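Local coordinates for protein chromatin structure-remodeling complex subunit RSC2 (Saccharomyces cerevisiae, PDB 4BB7) that serves in the RSC complex, which uses ATP to remodel chromatin and position nucleosomes, and binds histone H3 through the BAH domain that this chain contains, at residues A[27-33]-A[46-52]; A[66-72]-A[197-201]; A[173-179]-A[203-208]; A[88-92]-A[131-135]. One frame throughout, in Å; residues are numbered along the deposited sequence.

Interaction 1 (A[27-33]-A[46-52])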
loop_
_atom_site.group_PDB
_atom_site.type_symbol
_atom_site.label_atom_id
_atom_site.label_comp_id
_atom_site.label_asym_id
_atom_site.label_seq_id
_atom_site.Cartn_x
_atom_site.Cartn_y
_atom_site.Cartn_z
ATOM N N TYR A 27 -14.370 4.165 -14.506
ATOM C CA TYR A 27 -12.998 3.701 -14.635
ATOM C C TYR A 27 -12.936 2.203 -14.362
ATOM O O TYR A 27 -13.523 1.713 -13.398
ATOM C CB TYR A 27 -12.090 4.455 -13.661
ATOM C CG TYR A 27 -11.987 5.940 -13.940
ATOM C CD1 TYR A 27 -12.889 6.840 -13.381
ATOM C CD2 TYR A 27 -10.985 6.445 -14.760
ATOM C CE1 TYR A 27 -12.797 8.197 -13.634
ATOM C CE2 TYR A 27 -10.886 7.799 -15.017
ATOM C CZ TYR A 27 -11.795 8.669 -14.451
ATOM O OH TYR A 27 -11.701 10.014 -14.705
ATOM N N HIS A 28 -12.229 1.475 -15.218
ATOM C CA HIS A 28 -12.105 0.034 -15.064
ATOM C C HIS A 28 -10.647 -0.390 -15.126
ATOM O O HIS A 28 -9.800 0.345 -15.625
ATOM C CB HIS A 28 -12.890 -0.685 -16.157
ATOM C CG HIS A 28 -14.346 -0.339 -16.186
ATOM N ND1 HIS A 28 -14.824 0.819 -16.760
ATOM C CD2 HIS A 28 -15.429 -1.002 -15.716
ATOM C CE1 HIS A 28 -16.139 0.856 -16.641
ATOM N NE2 HIS A 28 -16.532 -0.238 -16.013
ATOM N N VAL A 29 -10.356 -1.581 -14.621
ATOM C CA VAL A 29 -9.004 -2.115 -14.698
ATOM C C VAL A 29 -8.559 -2.177 -16.156
ATOM O O VAL A 29 -9.324 -2.581 -17.029
ATOM C CB VAL A 29 -8.903 -3.518 -14.060
ATOM C CG1 VAL A 29 -7.482 -4.049 -14.161
ATOM C CG2 VAL A 29 -9.354 -3.468 -12.612
ATOM N N GLY A 30 -7.324 -1.767 -16.412
ATOM C CA GLY A 30 -6.787 -1.776 -17.757
ATOM C C GLY A 30 -6.979 -0.433 -18.428
ATOM O O GLY A 30 -6.531 -0.220 -19.556
ATOM N N ASP A 31 -7.648 0.475 -17.721
ATOM C CA ASP A 31 -7.934 1.809 -18.237
ATOM C C ASP A 31 -6.757 2.759 -18.073
ATOM O O ASP A 31 -6.077 2.749 -17.045
ATOM C CB ASP A 31 -9.146 2.401 -17.518
ATOM C CG ASP A 31 -10.315 2.641 -18.445
ATOM O OD1 ASP A 31 -10.113 2.604 -19.678
ATOM O OD2 ASP A 31 -11.433 2.876 -17.939
ATOM N N TRP A 32 -6.525 3.588 -19.085
ATOM C CA TRP A 32 -5.546 4.664 -18.980
ATOM C C TRP A 32 -6.230 5.916 -18.441
ATOM O O TRP A 32 -7.286 6.313 -18.932
ATOM C CB TRP A 32 -4.921 4.960 -20.344
ATOM C CG TRP A 32 -4.214 3.791 -20.957
ATOM C CD1 TRP A 32 -4.714 2.926 -21.885
ATOM C CD2 TRP A 32 -2.872 3.363 -20.691
ATOM N NE1 TRP A 32 -3.769 1.982 -22.215
ATOM C CE2 TRP A 32 -2.629 2.229 -21.495
ATOM C CE3 TRP A 32 -1.855 3.826 -19.853
ATOM C CZ2 TRP A 32 -1.410 1.552 -21.483
ATOM C CZ3 TRP A 32 -0.641 3.152 -19.846
ATOM C CH2 TRP A 32 -0.432 2.028 -20.656
ATOM N N ALA A 33 -5.639 6.542 -17.429
ATOM C CA ALA A 33 -6.244 7.740 -16.855
ATOM C C ALA A 33 -5.232 8.734 -16.297
ATOM O O ALA A 33 -4.025 8.481 -16.283
ATOM C CB ALA A 33 -7.264 7.365 -15.787
ATOM N N VAL A 46 0.224 10.319 -15.553
ATOM C CA VAL A 46 -0.381 9.371 -16.471
ATOM C C VAL A 46 -0.207 7.965 -15.912
ATOM O O VAL A 46 0.908 7.551 -15.598
ATOM C CB VAL A 46 0.231 9.456 -17.870
ATOM C CG1 VAL A 46 -0.500 8.516 -18.814
ATOM C CG2 VAL A 46 0.164 10.883 -18.386
ATOM N N GLY A 47 -1.312 7.242 -15.772
ATOM C CA GLY A 47 -1.276 5.901 -15.220
ATOM C C GLY A 47 -2.313 4.972 -15.823
ATOM O O GLY A 47 -3.232 5.412 -16.513
ATOM N N GLN A 48 -2.151 3.677 -15.570
ATOM C CA GLN A 48 -3.132 2.682 -15.988
ATOM C C GLN A 48 -3.631 1.904 -14.775
ATOM O O GLN A 48 -2.836 1.454 -13.953
ATOM C CB GLN A 48 -2.533 1.723 -17.019
ATOM C CG GLN A 48 -3.509 0.651 -17.489
ATOM C CD GLN A 48 -2.934 -0.243 -18.571
ATOM O OE1 GLN A 48 -1.725 -0.458 -18.642
ATOM N NE2 GLN A 48 -3.806 -0.771 -19.420
ATOM N N ILE A 49 -4.946 1.745 -14.667
ATOM C CA ILE A 49 -5.539 1.064 -13.519
ATOM C C ILE A 49 -5.325 -0.456 -13.521
ATOM O O ILE A 49 -5.834 -1.165 -14.386
ATOM C CB ILE A 49 -7.039 1.365 -13.416
ATOM C CG1 ILE A 49 -7.256 2.876 -13.304
ATOM C CG2 ILE A 49 -7.645 0.641 -12.225
ATOM C CD1 ILE A 49 -8.696 3.305 -13.475
ATOM N N PHE A 50 -4.574 -0.948 -12.542
ATOM C CA PHE A 50 -4.314 -2.382 -12.430
ATOM C C PHE A 50 -5.304 -3.105 -11.516
ATOM O O PHE A 50 -5.560 -4.295 -11.697
ATOM C CB PHE A 50 -2.884 -2.641 -11.953
ATOM C CG PHE A 50 -1.880 -2.737 -13.063
ATOM C CD1 PHE A 50 -1.542 -1.618 -13.813
ATOM C CD2 PHE A 50 -1.261 -3.945 -13.351
ATOM C CE1 PHE A 50 -0.609 -1.706 -14.836
ATOM C CE2 PHE A 50 -0.331 -4.040 -14.370
ATOM C CZ PHE A 50 -0.005 -2.918 -15.114
ATOM N N ARG A 51 -5.844 -2.399 -10.526
ATOM C CA ARG A 51 -6.852 -2.996 -9.655
ATOM C C ARG A 51 -7.596 -1.955 -8.819
ATOM O O ARG A 51 -7.097 -0.855 -8.590
ATOM C CB ARG A 51 -6.236 -4.076 -8.753
ATOM C CG ARG A 51 -5.593 -3.545 -7.492
ATOM C CD ARG A 51 -5.064 -4.672 -6.618
ATOM N NE ARG A 51 -4.594 -4.181 -5.325
ATOM C CZ ARG A 51 -3.348 -3.786 -5.081
ATOM N NH1 ARG A 51 -2.438 -3.825 -6.049
ATOM N NH2 ARG A 51 -3.012 -3.348 -3.871
ATOM N N LEU A 52 -8.795 -2.322 -8.377
ATOM C CA LEU A 52 -9.646 -1.445 -7.584
ATOM C C LEU A 52 -10.211 -2.221 -6.401
ATOM O O LEU A 52 -10.412 -3.432 -6.487
ATOM C CB LEU A 52 -10.804 -0.918 -8.435
ATOM C CG LEU A 52 -10.495 -0.178 -9.738
ATOM C CD1 LEU A 52 -11.639 -0.352 -10.731
ATOM C CD2 LEU A 52 -10.214 1.296 -9.484
#
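Asp-31 O is approached twice from strand 45-54: Ile-49 N donates to it in the carbonyl plane at 2.8 Å, and Gln-48 CA makes a C-H...O contact, 3.1 Å from carbon to oxygen. Next door, Gly-30 O takes Gln-48 NE2 at 2.8 Å. This N-H stays in its own amide plane but comes in above the carbonyl plane, 53° out of it, so no lone pair is used. The Gln-48 chain is stretched out, with chi1 and chi2 both near 180°, and lays its amide almost flat over one face of Trp-32, offset toward the rim of the indole, the planes 19° apart. Strands 32-35 and 45-54 form an antiparallel hairpin in the six-stranded mixed sheet of the BAH domain, and Ala-33 and Gly-47 are a hydrogen-bonded pair in it. Ahead of strand 32-35, a type II turn from His-28 to Asp-31 aims Gly-30 N at Ile-49 O, a straight 2.6 Å bond. Ile-49 CD1 reaches past the turn to Tyr-27 CB, 3.6 Å away, and Tyr-27 in turn makes a cation-pi contact with Lys-103.

Interaction 2 (A[66-72]-A[197-201])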
loop_
_atom_site.group_PDB
_atom_site.type_symbol
_atom_site.label_atom_id
_atom_site.label_comp_id
_atom_site.label_asym_id
_atom_site.label_seq_id
_atom_site.Cartn_x
_atom_site.Cartn_y
_atom_site.Cartn_z
ATOM N N TRP A 66 2.564 3.972 -12.809
ATOM C CA TRP A 66 2.927 5.315 -13.242
ATOM C C TRP A 66 3.710 5.324 -14.546
ATOM O O TRP A 66 4.478 4.406 -14.832
ATOM C CB TRP A 66 3.732 6.035 -12.156
ATOM C CG TRP A 66 2.909 6.486 -10.988
ATOM C CD1 TRP A 66 1.553 6.405 -10.859
ATOM C CD2 TRP A 66 3.390 7.089 -9.781
ATOM N NE1 TRP A 66 1.160 6.921 -9.647
ATOM C CE2 TRP A 66 2.268 7.349 -8.967
ATOM C CE3 TRP A 66 4.662 7.436 -9.311
ATOM C CZ2 TRP A 66 2.378 7.939 -7.709
ATOM C CZ3 TRP A 66 4.768 8.025 -8.063
ATOM C CH2 TRP A 66 3.632 8.270 -7.276
ATOM N N TYR A 67 3.497 6.371 -15.334
ATOM C CA TYR A 67 4.280 6.624 -16.535
ATOM C C TYR A 67 4.789 8.059 -16.481
ATOM O O TYR A 67 4.000 8.999 -16.405
ATOM C CB TYR A 67 3.433 6.413 -17.791
ATOM C CG TYR A 67 3.132 4.965 -18.100
ATOM C CD1 TYR A 67 2.391 4.183 -17.219
ATOM C CD2 TYR A 67 3.569 4.382 -19.283
ATOM C CE1 TYR A 67 2.107 2.859 -17.500
ATOM C CE2 TYR A 67 3.287 3.059 -19.574
ATOM C CZ TYR A 67 2.557 2.304 -18.678
ATOM O OH TYR A 67 2.278 0.991 -18.966
ATOM N N TYR A 68 6.105 8.224 -16.508
ATOM C CA TYR A 68 6.710 9.546 -16.381
ATOM C C TYR A 68 6.653 10.342 -17.680
ATOM O O TYR A 68 6.574 9.773 -18.770
ATOM C CB TYR A 68 8.167 9.431 -15.923
ATOM C CG TYR A 68 8.341 9.018 -14.479
ATOM C CD1 TYR A 68 7.251 8.946 -13.619
ATOM C CD2 TYR A 68 9.597 8.716 -13.972
ATOM C CE1 TYR A 68 7.409 8.575 -12.293
ATOM C CE2 TYR A 68 9.765 8.343 -12.650
ATOM C CZ TYR A 68 8.669 8.272 -11.815
ATOM O OH TYR A 68 8.833 7.900 -10.499
ATOM N N ARG A 69 6.683 11.663 -17.554
ATOM C CA ARG A 69 6.886 12.532 -18.701
ATOM C C ARG A 69 8.376 12.842 -18.746
ATOM O O ARG A 69 9.070 12.669 -17.744
ATOM C CB ARG A 69 6.082 13.823 -18.556
ATOM C CG ARG A 69 4.610 13.628 -18.239
ATOM C CD ARG A 69 3.936 14.978 -18.057
ATOM N NE ARG A 69 2.561 14.871 -17.581
ATOM C CZ ARG A 69 1.488 15.044 -18.347
ATOM N NH1 ARG A 69 1.627 15.330 -19.634
ATOM N NH2 ARG A 69 0.276 14.935 -17.825
ATOM N N PRO A 70 8.875 13.300 -19.906
ATOM C CA PRO A 70 10.310 13.559 -20.083
ATOM C C PRO A 70 10.910 14.413 -18.964
ATOM O O PRO A 70 11.942 14.051 -18.394
ATOM C CB PRO A 70 10.361 14.319 -21.410
ATOM C CG PRO A 70 9.160 13.834 -22.161
ATOM C CD PRO A 70 8.100 13.612 -21.121
ATOM N N GLU A 71 10.269 15.535 -18.656
ATOM C CA GLU A 71 10.781 16.451 -17.639
ATOM C C GLU A 71 10.931 15.773 -16.282
ATOM O O GLU A 71 11.577 16.307 -15.381
ATOM C CB GLU A 71 9.869 17.671 -17.505
ATOM C CG GLU A 71 8.436 17.338 -17.108
ATOM C CD GLU A 71 7.503 17.193 -18.304
ATOM O OE1 GLU A 71 7.988 16.909 -19.422
ATOM O OE2 GLU A 71 6.277 17.373 -18.123
ATOM N N GLN A 72 10.335 14.595 -16.140
ATOM C CA GLN A 72 10.345 13.888 -14.866
ATOM C C GLN A 72 11.426 12.813 -14.788
ATOM O O GLN A 72 11.534 12.109 -13.785
ATOM C CB GLN A 72 8.968 13.275 -14.589
ATOM C CG GLN A 72 7.881 14.303 -14.297
ATOM C CD GLN A 72 6.489 13.702 -14.283
ATOM O OE1 GLN A 72 6.203 12.740 -15.002
ATOM N NE2 GLN A 72 5.613 14.267 -13.462
ATOM N N PRO A 197 6.443 12.619 -2.086
ATOM C CA PRO A 197 6.744 11.201 -2.297
ATOM C C PRO A 197 5.514 10.470 -2.834
ATOM O O PRO A 197 5.639 9.418 -3.464
ATOM C CB PRO A 197 7.092 10.709 -0.891
ATOM C CG PRO A 197 6.339 11.612 0.018
ATOM C CD PRO A 197 6.330 12.955 -0.655
ATOM N N ASP A 198 4.337 11.035 -2.580
ATOM C CA ASP A 198 3.093 10.517 -3.137
ATOM C C ASP A 198 2.933 10.982 -4.581
ATOM O O ASP A 198 1.815 11.075 -5.084
ATOM C CB ASP A 198 1.894 11.014 -2.327
ATOM C CG ASP A 198 2.074 10.823 -0.839
ATOM O OD1 ASP A 198 2.779 9.872 -0.442
ATOM O OD2 ASP A 198 1.507 11.626 -0.066
ATOM N N ALA A 199 4.050 11.280 -5.238
ATOM C CA ALA A 199 4.020 11.818 -6.592
ATOM C C ALA A 199 5.337 11.585 -7.320
ATOM O O ALA A 199 6.376 11.414 -6.691
ATOM C CB ALA A 199 3.699 13.303 -6.555
ATOM N N PRO A 200 5.296 11.581 -8.659
ATOM C CA PRO A 200 6.519 11.478 -9.460
ATOM C C PRO A 200 7.455 12.629 -9.113
ATOM O O PRO A 200 7.029 13.560 -8.432
ATOM C CB PRO A 200 6.007 11.629 -10.897
ATOM C CG PRO A 200 4.576 11.223 -10.838
ATOM C CD PRO A 200 4.089 11.680 -9.497
ATOM N N PRO A 201 8.711 12.575 -9.580
ATOM C CA PRO A 201 9.682 13.621 -9.243
ATOM C C PRO A 201 9.191 15.005 -9.655
ATOM O O PRO A 201 8.479 15.128 -10.654
ATOM C CB PRO A 201 10.913 13.236 -10.075
ATOM C CG PRO A 201 10.764 11.777 -10.327
ATOM C CD PRO A 201 9.288 11.553 -10.470
#
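Pro-200 packs among three side chains of 66-72. Its CD sits over one face of the Trp-66 indole, 4.2 Å from the centroid of the six-membered ring, while its CB meets Tyr-68 CE1 at 3.6 Å. The same CB lies 3.7 Å from Gln-72 NE2, the two side chains running side by side and pointing the same way. Pro-201 follows with its CD over the face of Tyr-68, a second CH-pi contact with 4.0 Å to the ring centroid, and its CG rests 3.6 Å from Gln-72 O. At the far corner of the indole, Trp-66 CH2 touches Ala-199 CA at 3.6 Å.

What holds this surface in place lies one step back. Gln-72 runs out extended beyond CG (chi2 169°) and turns its OE1 to Arg-69 N, a straight 2.8 Å hydrogen bond that fixes the amide against Pro-200. If Gln-72 were an alanine, Arg-69 N would probably be left without this acceptor and Pro-200 without the amide along its flank. The polar ends of the rings are anchored too: Trp-66 NE1 is hydrogen-bonded to His-95 NE2, and Tyr-68 OH to Glu-134 OE2. Strand 60-68 runs between 45-54 and 87-96 in the six-stranded sheet, and the proline-rich loop that leads from strand 166-172 toward 206-207 lies against its end, with Pro-200 also touching Ile-45 of strand 45-54.

Interaction 3 (A[173-179]-A[203-208])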
loop_
_atom_site.group_PDB
_atom_site.type_symbol
_atom_site.label_atom_id
_atom_site.label_comp_id
_atom_site.label_asym_id
_atom_site.label_seq_id
_atom_site.Cartn_x
_atom_site.Cartn_y
_atom_site.Cartn_z
ATOM N N SER A 173 14.830 18.077 -25.306
ATOM C CA SER A 173 14.422 17.955 -23.914
ATOM C C SER A 173 13.859 19.254 -23.360
ATOM O O SER A 173 14.414 20.327 -23.595
ATOM C CB SER A 173 15.603 17.510 -23.052
ATOM O OG SER A 173 15.247 17.499 -21.681
ATOM N N PRO A 174 12.754 19.153 -22.607
ATOM C CA PRO A 174 12.124 20.306 -21.963
ATOM C C PRO A 174 12.939 20.810 -20.769
ATOM O O PRO A 174 12.701 21.921 -20.305
ATOM C CB PRO A 174 10.782 19.745 -21.489
ATOM C CG PRO A 174 11.046 18.304 -21.262
ATOM C CD PRO A 174 12.038 17.899 -22.321
ATOM N N ILE A 175 13.888 20.009 -20.286
ATOM C CA ILE A 175 14.726 20.420 -19.158
ATOM C C ILE A 175 16.195 20.559 -19.545
ATOM O O ILE A 175 17.078 20.545 -18.690
ATOM C CB ILE A 175 14.602 19.457 -17.946
ATOM C CG1 ILE A 175 14.970 18.025 -18.342
ATOM C CG2 ILE A 175 13.196 19.513 -17.351
ATOM C CD1 ILE A 175 14.883 17.038 -17.194
ATOM N N ARG A 176 16.455 20.696 -20.838
ATOM C CA ARG A 176 17.817 20.909 -21.306
ATOM C C ARG A 176 18.424 22.117 -20.600
ATOM O O ARG A 176 19.635 22.176 -20.383
ATOM C CB ARG A 176 17.836 21.115 -22.822
ATOM C CG ARG A 176 16.856 22.171 -23.297
ATOM C CD ARG A 176 16.945 22.396 -24.794
ATOM N NE ARG A 176 15.813 23.180 -25.277
ATOM C CZ ARG A 176 15.689 23.631 -26.521
ATOM N NH1 ARG A 176 16.637 23.383 -27.415
ATOM N NH2 ARG A 176 14.620 24.339 -26.867
ATOM N N HIS A 177 17.570 23.070 -20.229
ATOM C CA HIS A 177 18.025 24.309 -19.605
ATOM C C HIS A 177 18.583 24.092 -18.205
ATOM O O HIS A 177 19.066 25.030 -17.575
ATOM C CB HIS A 177 16.898 25.344 -19.563
ATOM C CG HIS A 177 15.829 25.040 -18.559
ATOM N ND1 HIS A 177 15.075 23.888 -18.598
ATOM C CD2 HIS A 177 15.381 25.745 -17.493
ATOM C CE1 HIS A 177 14.212 23.894 -17.598
ATOM N NE2 HIS A 177 14.376 25.011 -16.912
ATOM N N LEU A 178 18.526 22.855 -17.724
ATOM C CA LEU A 178 19.013 22.542 -16.386
ATOM C C LEU A 178 20.407 21.929 -16.400
ATOM O O LEU A 178 20.876 21.418 -15.382
ATOM C CB LEU A 178 18.048 21.599 -15.669
ATOM C CG LEU A 178 16.611 22.093 -15.529
ATOM C CD1 LEU A 178 15.736 20.994 -14.951
ATOM C CD2 LEU A 178 16.560 23.351 -14.675
ATOM N N LEU A 179 21.069 21.969 -17.551
ATOM C CA LEU A 179 22.434 21.464 -17.638
ATOM C C LEU A 179 23.383 22.381 -16.879
ATOM O O LEU A 179 23.469 23.572 -17.176
ATOM C CB LEU A 179 22.883 21.341 -19.096
ATOM C CG LEU A 179 24.255 20.687 -19.302
ATOM C CD1 LEU A 179 24.253 19.266 -18.766
ATOM C CD2 LEU A 179 24.653 20.701 -20.768
ATOM N N VAL A 203 11.107 17.277 -10.771
ATOM C CA VAL A 203 11.834 17.514 -12.012
ATOM C C VAL A 203 13.058 16.608 -12.099
ATOM O O VAL A 203 13.709 16.329 -11.091
ATOM C CB VAL A 203 12.268 18.988 -12.155
ATOM C CG1 VAL A 203 13.221 19.373 -11.039
ATOM C CG2 VAL A 203 12.908 19.232 -13.518
ATOM N N GLY A 204 13.358 16.141 -13.306
ATOM C CA GLY A 204 14.503 15.280 -13.525
ATOM C C GLY A 204 15.756 16.088 -13.797
ATOM O O GLY A 204 15.768 17.306 -13.619
ATOM N N ALA A 205 16.815 15.413 -14.233
ATOM C CA ALA A 205 18.080 16.082 -14.508
ATOM C C ALA A 205 18.629 15.687 -15.870
ATOM O O ALA A 205 18.212 14.682 -16.453
ATOM C CB ALA A 205 19.096 15.771 -13.420
ATOM N N VAL A 206 19.570 16.482 -16.369
ATOM C CA VAL A 206 20.226 16.182 -17.634
ATOM C C VAL A 206 21.741 16.210 -17.475
ATOM O O VAL A 206 22.276 16.967 -16.666
ATOM C CB VAL A 206 19.806 17.166 -18.740
ATOM C CG1 VAL A 206 18.329 17.009 -19.057
ATOM C CG2 VAL A 206 20.117 18.591 -18.326
ATOM N N TYR A 207 22.425 15.373 -18.248
ATOM C CA TYR A 207 23.878 15.314 -18.208
ATOM C C TYR A 207 24.474 15.125 -19.606
ATOM O O TYR A 207 23.751 14.899 -20.574
ATOM C CB TYR A 207 24.337 14.200 -17.269
ATOM C CG TYR A 207 23.896 12.817 -17.686
ATOM C CD1 TYR A 207 22.579 12.410 -17.525
ATOM C CD2 TYR A 207 24.799 11.913 -18.227
ATOM C CE1 TYR A 207 22.170 11.146 -17.897
ATOM C CE2 TYR A 207 24.401 10.643 -18.601
ATOM C CZ TYR A 207 23.084 10.268 -18.434
ATOM O OH TYR A 207 22.677 9.009 -18.809
ATOM N N MET A 208 25.796 15.217 -19.704
ATOM C CA MET A 208 26.471 15.149 -20.998
ATOM C C MET A 208 27.085 13.771 -21.251
ATOM O O MET A 208 27.459 13.062 -20.319
ATOM C CB MET A 208 27.544 16.243 -21.095
ATOM C CG MET A 208 27.733 16.824 -22.498
ATOM S SD MET A 208 28.850 18.247 -22.563
ATOM C CE MET A 208 27.907 19.472 -21.662
HETATM O O HOH W 1 20.587 18.614 -14.205
#
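Ile-175 reaches into segment 203-208 with both of its branches. From CB, the CG2 methyl meets Val-203 CG2 at 3.9 Å. The other branch, CG1, is placed between the backbone N and the carbonyl carbon (chi1 58°) and comes to 3.6 Å from Val-206 CG1. Beyond it, CD1 ends against the backbone, 3.6 Å from Gly-204 C. Leu-178 comes at Val-203 tip to tip, CD1 to CG2 at 3.6 Å. The loop that follows strand 166-172 is packed here against residues 203-206, which lead into the short, weakly bonded strand 206-207, whose parallel neighbour is 75-76. Ser-173 opens the loop as an ST turn: its OG accepts from Ile-175 N at 3.2 Å and is also hydrogen-bonded to His-75 NE2, which ties the turn to strand 75-76. An alanine at Ser-173 is likely to leave both Ile-175 N and His-75 NE2 without this partner, and the turn that presents Ile-175 less firmly set. One water joins the backbones, donating to Leu-178 O at 3.1 Å and accepting from Val-206 N at 3.2 Å. Farther along, the Leu-179 and Met-208 side chains cross at about a right angle, Leu-179 CD2 lying 3.6 Å from Met-208 CE.

Interaction 4 (A[88-92]-A[131-135])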
loop_
_atom_site.group_PDB
_atom_site.type_symbol
_atom_site.label_atom_id
_atom_site.label_comp_id
_atom_site.label_asym_id
_atom_site.label_seq_id
_atom_site.Cartn_x
_atom_site.Cartn_y
_atom_site.Cartn_z
ATOM N N LYS A 88 7.275 4.123 -19.263
ATOM C CA LYS A 88 6.756 3.234 -18.227
ATOM C C LYS A 88 7.760 3.060 -17.091
ATOM O O LYS A 88 8.962 2.912 -17.325
ATOM C CB LYS A 88 6.417 1.862 -18.814
ATOM C CG LYS A 88 5.911 0.860 -17.787
ATOM C CD LYS A 88 5.902 -0.548 -18.351
ATOM C CE LYS A 88 5.172 -1.499 -17.429
ATOM N NZ LYS A 88 5.770 -1.523 -16.070
ATOM N N THR A 89 7.255 3.065 -15.862
ATOM C CA THR A 89 8.106 2.930 -14.685
ATOM C C THR A 89 7.766 1.687 -13.866
ATOM O O THR A 89 6.842 0.939 -14.192
ATOM C CB THR A 89 8.020 4.180 -13.782
ATOM O OG1 THR A 89 6.710 4.280 -13.209
ATOM C CG2 THR A 89 8.312 5.438 -14.588
ATOM N N GLY A 90 8.521 1.476 -12.796
ATOM C CA GLY A 90 8.277 0.364 -11.902
ATOM C C GLY A 90 7.419 0.773 -10.725
ATOM O O GLY A 90 7.336 0.057 -9.732
ATOM N N GLN A 91 6.772 1.929 -10.840
ATOM C CA GLN A 91 5.963 2.468 -9.751
ATOM C C GLN A 91 4.503 2.023 -9.818
ATOM O O GLN A 91 3.720 2.545 -10.609
ATOM C CB GLN A 91 6.041 3.995 -9.745
ATOM C CG GLN A 91 7.446 4.539 -9.555
ATOM C CD GLN A 91 7.965 4.336 -8.146
ATOM O OE1 GLN A 91 7.194 4.291 -7.186
ATOM N NE2 GLN A 91 9.279 4.210 -8.014
ATOM N N TYR A 92 4.139 1.056 -8.984
ATOM C CA TYR A 92 2.741 0.657 -8.854
ATOM C C TYR A 92 2.193 1.210 -7.545
ATOM O O TYR A 92 2.402 0.633 -6.480
ATOM C CB TYR A 92 2.594 -0.867 -8.924
ATOM C CG TYR A 92 3.107 -1.456 -10.222
ATOM C CD1 TYR A 92 4.468 -1.634 -10.435
ATOM C CD2 TYR A 92 2.234 -1.827 -11.235
ATOM C CE1 TYR A 92 4.949 -2.168 -11.619
ATOM C CE2 TYR A 92 2.703 -2.362 -12.426
ATOM C CZ TYR A 92 4.064 -2.530 -12.614
ATOM O OH TYR A 92 4.545 -3.061 -13.794
ATOM N N ARG A 131 10.576 2.062 -21.731
ATOM C CA ARG A 131 10.376 1.963 -20.292
ATOM C C ARG A 131 11.584 2.583 -19.597
ATOM O O ARG A 131 12.677 2.643 -20.167
ATOM C CB ARG A 131 10.167 0.510 -19.854
ATOM C CG ARG A 131 11.213 -0.470 -20.356
ATOM C CD ARG A 131 10.937 -1.872 -19.817
ATOM N NE ARG A 131 11.851 -2.879 -20.353
ATOM C CZ ARG A 131 12.999 -3.227 -19.784
ATOM N NH1 ARG A 131 13.386 -2.646 -18.653
ATOM N NH2 ARG A 131 13.765 -4.156 -20.343
ATOM N N TYR A 132 11.381 3.049 -18.369
ATOM C CA TYR A 132 12.391 3.827 -17.662
ATOM C C TYR A 132 12.919 3.119 -16.415
ATOM O O TYR A 132 12.164 2.813 -15.491
ATOM C CB TYR A 132 11.812 5.197 -17.298
ATOM C CG TYR A 132 12.729 6.103 -16.508
ATOM C CD1 TYR A 132 13.906 6.588 -17.061
ATOM C CD2 TYR A 132 12.398 6.504 -15.217
ATOM C CE1 TYR A 132 14.740 7.430 -16.345
ATOM C CE2 TYR A 132 13.223 7.346 -14.493
ATOM C CZ TYR A 132 14.396 7.805 -15.063
ATOM O OH TYR A 132 15.222 8.644 -14.350
ATOM N N ASN A 133 14.223 2.861 -16.402
ATOM C CA ASN A 133 14.896 2.295 -15.237
ATOM C C ASN A 133 15.243 3.397 -14.236
ATOM O O ASN A 133 16.129 4.212 -14.485
ATOM C CB ASN A 133 16.166 1.562 -15.684
ATOM C CG ASN A 133 16.946 0.957 -14.522
ATOM O OD1 ASN A 133 16.793 1.359 -13.368
ATOM N ND2 ASN A 133 17.803 -0.008 -14.832
ATOM N N GLU A 134 14.545 3.419 -13.106
ATOM C CA GLU A 134 14.749 4.459 -12.097
ATOM C C GLU A 134 16.032 4.282 -11.289
ATOM O O GLU A 134 16.498 5.209 -10.633
ATOM C CB GLU A 134 13.558 4.511 -11.142
ATOM C CG GLU A 134 12.326 5.182 -11.710
ATOM C CD GLU A 134 11.152 5.107 -10.761
ATOM O OE1 GLU A 134 10.687 3.983 -10.482
ATOM O OE2 GLU A 134 10.704 6.172 -10.283
ATOM N N SER A 135 16.595 3.085 -11.323
ATOM C CA SER A 135 17.797 2.801 -10.556
ATOM C C SER A 135 19.059 3.229 -11.305
ATOM O O SER A 135 19.921 3.907 -10.751
ATOM C CB SER A 135 17.855 1.316 -10.204
ATOM O OG SER A 135 16.700 0.930 -9.477
#
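Just before strand 87-96 turns its corner at Gly-90, Lys-88 and Arg-131 form a single beta bridge: Tyr-132 N donates to Lys-88 O at 2.6 Å, nearly straight. Lys-88 CB and Arg-131 CB of the bridged pair lie 4.1 Å apart. Strand 130-133 pairs with 138-141 in a small antiparallel sheet, so this bridge ties that sheet to an outermost strand of the six-stranded one. Past the corner the contact passes to side chains. Glu-134 extends beyond CG while Gln-91 bends at chi2 (-71°), and Gln-91 NE2 donates a hydrogen bond to Glu-134 OE1 on the syn side of the carboxylate, 2.9 Å long. Amide and carboxylate stand almost perpendicular, 86° between planes. Each has a second hold, Gln-91 OE1 on Arg-93 NE and Glu-134 OE2 on Tyr-68. Thr-89 CG2 lies at the edge of the Tyr-132 ring, 4.3 Å from Tyr-132 CD2, and Tyr-132 OH is hydrogen-bonded to Val-74 N. The Arg-131 side chain lies about 4 Å from a bound sulfate, probably from the crystallisation liquor.

Overall arrangement
Interactions 1, 2 and 4 share the six-stranded sheet of the BAH domain. Strand 60-68 joins them: Val-46 O meets Tyr-67 N at 2.9 Å on the side of interaction 1, and Trp-66 O meets Thr-89 OG1 at 2.8 Å on that of interaction 4. Interactions 2 and 4 have centres about 10 Å apart and are also tied through side chains, Tyr-68 OH lying 2.6 Å from Glu-134 OE2. Residues 197-201 of interaction 2 run on in the chain into 203-208 of interaction 3, and Glu-71 O and Gly-204 N, 2.7 Å apart, join the two contacts a second time. Interactions 1 and 3 lie on opposite sides of the chain's centre, their own centres about 30 Å apart.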